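Local coordinates for butyryl-CoA dehydrogenase (Marinomonas mediterranea, PDB 6CXT), which belongs by name and fold to the FAD-binding acyl-CoA dehydrogenase family, at residues E11-A16 / T67-E72. Residues are numbered along the deposited sequence; the frame is centred on the assembly and turned at random.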
ATOM      1  N   GLU B  11       1.559 -16.586  34.110  1.00 31.49           N
ATOM      2  CA  GLU B  11       0.428 -17.218  34.749  1.00 33.95           C
ATOM      3  C   GLU B  11      -0.872 -16.407  34.560  1.00 28.24           C
ATOM      4  O   GLU B  11      -1.939 -16.969  34.250  1.00 27.83           O
ATOM      5  CB  GLU B  11       0.718 -17.484  36.249  1.00 38.08           C
ATOM      6  CG  GLU B  11      -0.257 -18.460  36.886  1.00 54.91           C
ATOM      7  CD  GLU B  11      -0.690 -19.553  35.915  1.00 64.54           C
ATOM      8  OE1 GLU B  11       0.201 -20.326  35.474  1.00 71.49           O
ATOM      9  OE2 GLU B  11      -1.907 -19.608  35.566  1.00 64.36           O
ATOM     10  N   LEU B  12      -0.767 -15.107  34.772  1.00 28.50           N
ATOM     11  CA  LEU B  12      -1.894 -14.210  34.583  1.00 27.39           C
ATOM     12  C   LEU B  12      -2.363 -14.221  33.127  1.00 26.14           C
ATOM     13  O   LEU B  12      -3.561 -14.209  32.851  1.00 27.98           O
ATOM     14  CB  LEU B  12      -1.508 -12.802  35.018  1.00 25.52           C
ATOM     15  CG  LEU B  12      -1.396 -12.629  36.542  1.00 27.31           C
ATOM     16  CD1 LEU B  12      -0.463 -11.476  36.871  1.00 24.41           C
ATOM     17  CD2 LEU B  12      -2.772 -12.438  37.172  1.00 25.85           C
ATOM     18  N   PHE B  13      -1.410 -14.252  32.192  1.00 27.13           N
ATOM     19  CA  PHE B  13      -1.764 -14.303  30.785  1.00 26.99           C
ATOM     20  C   PHE B  13      -2.499 -15.592  30.467  1.00 26.96           C
ATOM     21  O   PHE B  13      -3.547 -15.591  29.803  1.00 25.81           O
ATOM     22  CB  PHE B  13      -0.506 -14.171  29.942  1.00 26.08           C
ATOM     23  CG  PHE B  13      -0.767 -14.134  28.457  1.00 26.12           C
ATOM     24  CD1 PHE B  13      -1.364 -12.995  27.847  1.00 24.62           C
ATOM     25  CD2 PHE B  13      -0.368 -15.196  27.645  1.00 27.30           C
ATOM     26  CE1 PHE B  13      -1.541 -12.955  26.469  1.00 23.44           C
ATOM     27  CE2 PHE B  13      -0.562 -15.163  26.237  1.00 26.74           C
ATOM     28  CZ  PHE B  13      -1.150 -14.053  25.656  1.00 24.57           C
ATOM     29  N   GLU B  14      -1.989 -16.710  30.963  1.00 25.58           N
ATOM     30  CA  GLU B  14      -2.684 -17.978  30.716  1.00 27.46           C
ATOM     31  C   GLU B  14      -4.070 -17.965  31.343  1.00 24.68           C
ATOM     32  O   GLU B  14      -5.018 -18.507  30.761  1.00 25.67           O
ATOM     33  CB  GLU B  14      -1.885 -19.174  31.261  1.00 32.69           C
ATOM     34  CG  GLU B  14      -0.634 -19.521  30.444  1.00 42.50           C
ATOM     35  CD  GLU B  14      -0.893 -19.658  28.938  1.00 50.02           C
ATOM     36  OE1 GLU B  14      -0.120 -19.043  28.145  1.00 50.79           O
ATOM     37  OE2 GLU B  14      -1.864 -20.374  28.548  1.00 51.81           O
ATOM     38  N   HIS B  15      -4.184 -17.327  32.508  1.00 25.32           N
ATOM     39  CA  HIS B  15      -5.486 -17.209  33.212  1.00 28.49           C
ATOM     40  C   HIS B  15      -6.488 -16.424  32.319  1.00 27.39           C
ATOM     41  O   HIS B  15      -7.620 -16.885  32.070  1.00 27.39           O
ATOM     42  CB  HIS B  15      -5.256 -16.601  34.623  1.00 31.38           C
ATOM     43  CG  HIS B  15      -6.490 -16.473  35.471  1.00 42.06           C
ATOM     44  ND1 HIS B  15      -7.433 -17.478  35.600  1.00 44.75           N
ATOM     45  CD2 HIS B  15      -6.921 -15.453  36.262  1.00 43.62           C
ATOM     46  CE1 HIS B  15      -8.400 -17.073  36.410  1.00 42.91           C
ATOM     47  NE2 HIS B  15      -8.108 -15.856  36.836  1.00 42.68           N
ATOM     48  N   ALA B  16      -6.030 -15.290  31.768  1.00 26.78           N
ATOM     49  CA  ALA B  16      -6.822 -14.530  30.768  1.00 25.83           C
ATOM     50  C   ALA B  16      -7.228 -15.343  29.551  1.00 24.43           C
ATOM     51  O   ALA B  16      -8.374 -15.258  29.094  1.00 26.49           O
ATOM     52  CB  ALA B  16      -6.086 -13.273  30.343  1.00 23.89           C
ATOM     53  N   THR B  67      -0.788  -5.259  33.154  1.00 21.37           N
ATOM     54  CA  THR B  67      -2.184  -4.945  32.864  1.00 21.00           C
ATOM     55  C   THR B  67      -2.433  -5.174  31.352  1.00 21.38           C
ATOM     56  O   THR B  67      -3.398  -5.849  30.983  1.00 20.72           O
ATOM     57  CB  THR B  67      -2.495  -3.471  33.183  1.00 22.46           C
ATOM     58  OG1 THR B  67      -2.464  -3.252  34.594  1.00 23.19           O
ATOM     59  CG2 THR B  67      -3.898  -3.039  32.640  1.00 19.75           C
ATOM     60  N   ILE B  68      -1.572  -4.603  30.491  1.00 21.23           N
ATOM     61  CA  ILE B  68      -1.812  -4.754  29.032  1.00 21.49           C
ATOM     62  C   ILE B  68      -1.691  -6.223  28.579  1.00 21.44           C
ATOM     63  O   ILE B  68      -2.383  -6.663  27.653  1.00 20.94           O
ATOM     64  CB  ILE B  68      -1.008  -3.763  28.136  1.00 21.87           C
ATOM     65  CG1 ILE B  68       0.484  -3.964  28.192  1.00 25.15           C
ATOM     66  CG2 ILE B  68      -1.408  -2.304  28.427  1.00 22.17           C
ATOM     67  CD1 ILE B  68       0.983  -4.895  27.100  1.00 26.14           C
ATOM     68  N   LYS B  69      -0.802  -6.976  29.236  1.00 19.34           N
ATOM     69  CA  LYS B  69      -0.621  -8.384  28.850  1.00 20.02           C
ATOM     70  C   LYS B  69      -1.880  -9.160  29.148  1.00 20.54           C
ATOM     71  O   LYS B  69      -2.294 -10.035  28.374  1.00 18.78           O
ATOM     72  CB  LYS B  69       0.608  -9.000  29.560  1.00 20.46           C
ATOM     73  CG  LYS B  69       0.969 -10.428  29.153  1.00 21.56           C
ATOM     74  CD  LYS B  69       1.263 -10.583  27.657  1.00 22.92           C
ATOM     75  CE  LYS B  69       1.927 -11.931  27.382  1.00 24.12           C
ATOM     76  NZ  LYS B  69       2.243 -12.028  25.918  1.00 25.45           N
ATOM     77  N   ILE B  70      -2.509  -8.867  30.291  1.00 19.40           N
ATOM     78  CA  ILE B  70      -3.757  -9.586  30.628  1.00 19.69           C
ATOM     79  C   ILE B  70      -4.860  -9.171  29.634  1.00 18.72           C
ATOM     80  O   ILE B  70      -5.638  -9.995  29.150  1.00 19.13           O
ATOM     81  CB  ILE B  70      -4.186  -9.263  32.076  1.00 19.77           C
ATOM     82  CG1 ILE B  70      -3.263 -10.013  33.052  1.00 22.21           C
ATOM     83  CG2 ILE B  70      -5.679  -9.580  32.327  1.00 19.42           C
ATOM     84  CD1 ILE B  70      -3.301  -9.343  34.443  1.00 22.18           C
ATOM     85  N   ILE B  71      -4.908  -7.880  29.322  1.00 18.60           N
ATOM     86  CA  ILE B  71      -5.951  -7.390  28.410  1.00 19.12           C
ATOM     87  C   ILE B  71      -5.770  -8.059  27.020  1.00 18.77           C
ATOM     88  O   ILE B  71      -6.740  -8.435  26.357  1.00 17.19           O
ATOM     89  CB  ILE B  71      -5.894  -5.839  28.300  1.00 19.85           C
ATOM     90  CG1 ILE B  71      -6.318  -5.211  29.649  1.00 20.83           C
ATOM     91  CG2 ILE B  71      -6.812  -5.338  27.175  1.00 17.67           C
ATOM     92  CD1 ILE B  71      -6.142  -3.697  29.696  1.00 23.46           C
ATOM     93  N   GLU B  72      -4.507  -8.146  26.582  1.00 19.41           N
ATOM     94  CA  GLU B  72      -4.207  -8.817  25.306  1.00 18.74           C
ATOM     95  C   GLU B  72      -4.732 -10.223  25.338  1.00 18.99           C
ATOM     96  O   GLU B  72      -5.361 -10.675  24.363  1.00 17.99           O
ATOM     97  CB  GLU B  72      -2.702  -8.853  25.086  1.00 18.84           C
ATOM     98  CG  GLU B  72      -2.303  -9.546  23.788  1.00 18.44           C
ATOM     99  CD  GLU B  72      -0.786  -9.742  23.684  1.00 22.12           C
ATOM    100  OE1 GLU B  72      -0.023  -9.147  24.487  1.00 20.40           O
ATOM    101  OE2 GLU B  72      -0.350 -10.533  22.809  1.00 22.44           O
TER
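Lys69 NZ sits over the face of the Phe13 ring in a cation-pi contact, 4.0 Å from the ring centroid, and is hydrogen-bonded to Tyr300 OH, with Glu72 OE1 at long salt-bridge distance. One atom back along the side chain, Lys69 CE makes a CH-pi contact over the same face, its nearest ring atom being Phe13 CD1 at 3.5 Å. The lysine chain starts with CG anti to its backbone N and then bends at chi2 (59°), which brings CD beside the CD1–CE1 rim, 3.6 Å from Phe13 CD1, while CE and NZ continue over the face. In Phe13, CG likewise anti to its own N (chi1 -177°) starts the ring toward the 67-72 helix, where Lys69 O lies in the ring plane at its edge, 3.1 Å from Phe13 CD1. The carboxylate of Glu72 adds a salt bridge to Arg296 and a hydrogen bond with Tyr300, joining this charged cluster to helix 279-306. Beside it the contact turns apolar: Leu12 CB packs on Ile70 CG1 at 3.8 Å, and Ala16 CB lies 4.2 Å from Ile70 CG2. The two axes run nearly parallel, crossing at -27° and 8.3 Å apart. This is helix-to-helix packing of 7-19 against 64-77 within the all-helical N-terminal domain of the acyl-CoA dehydrogenase fold.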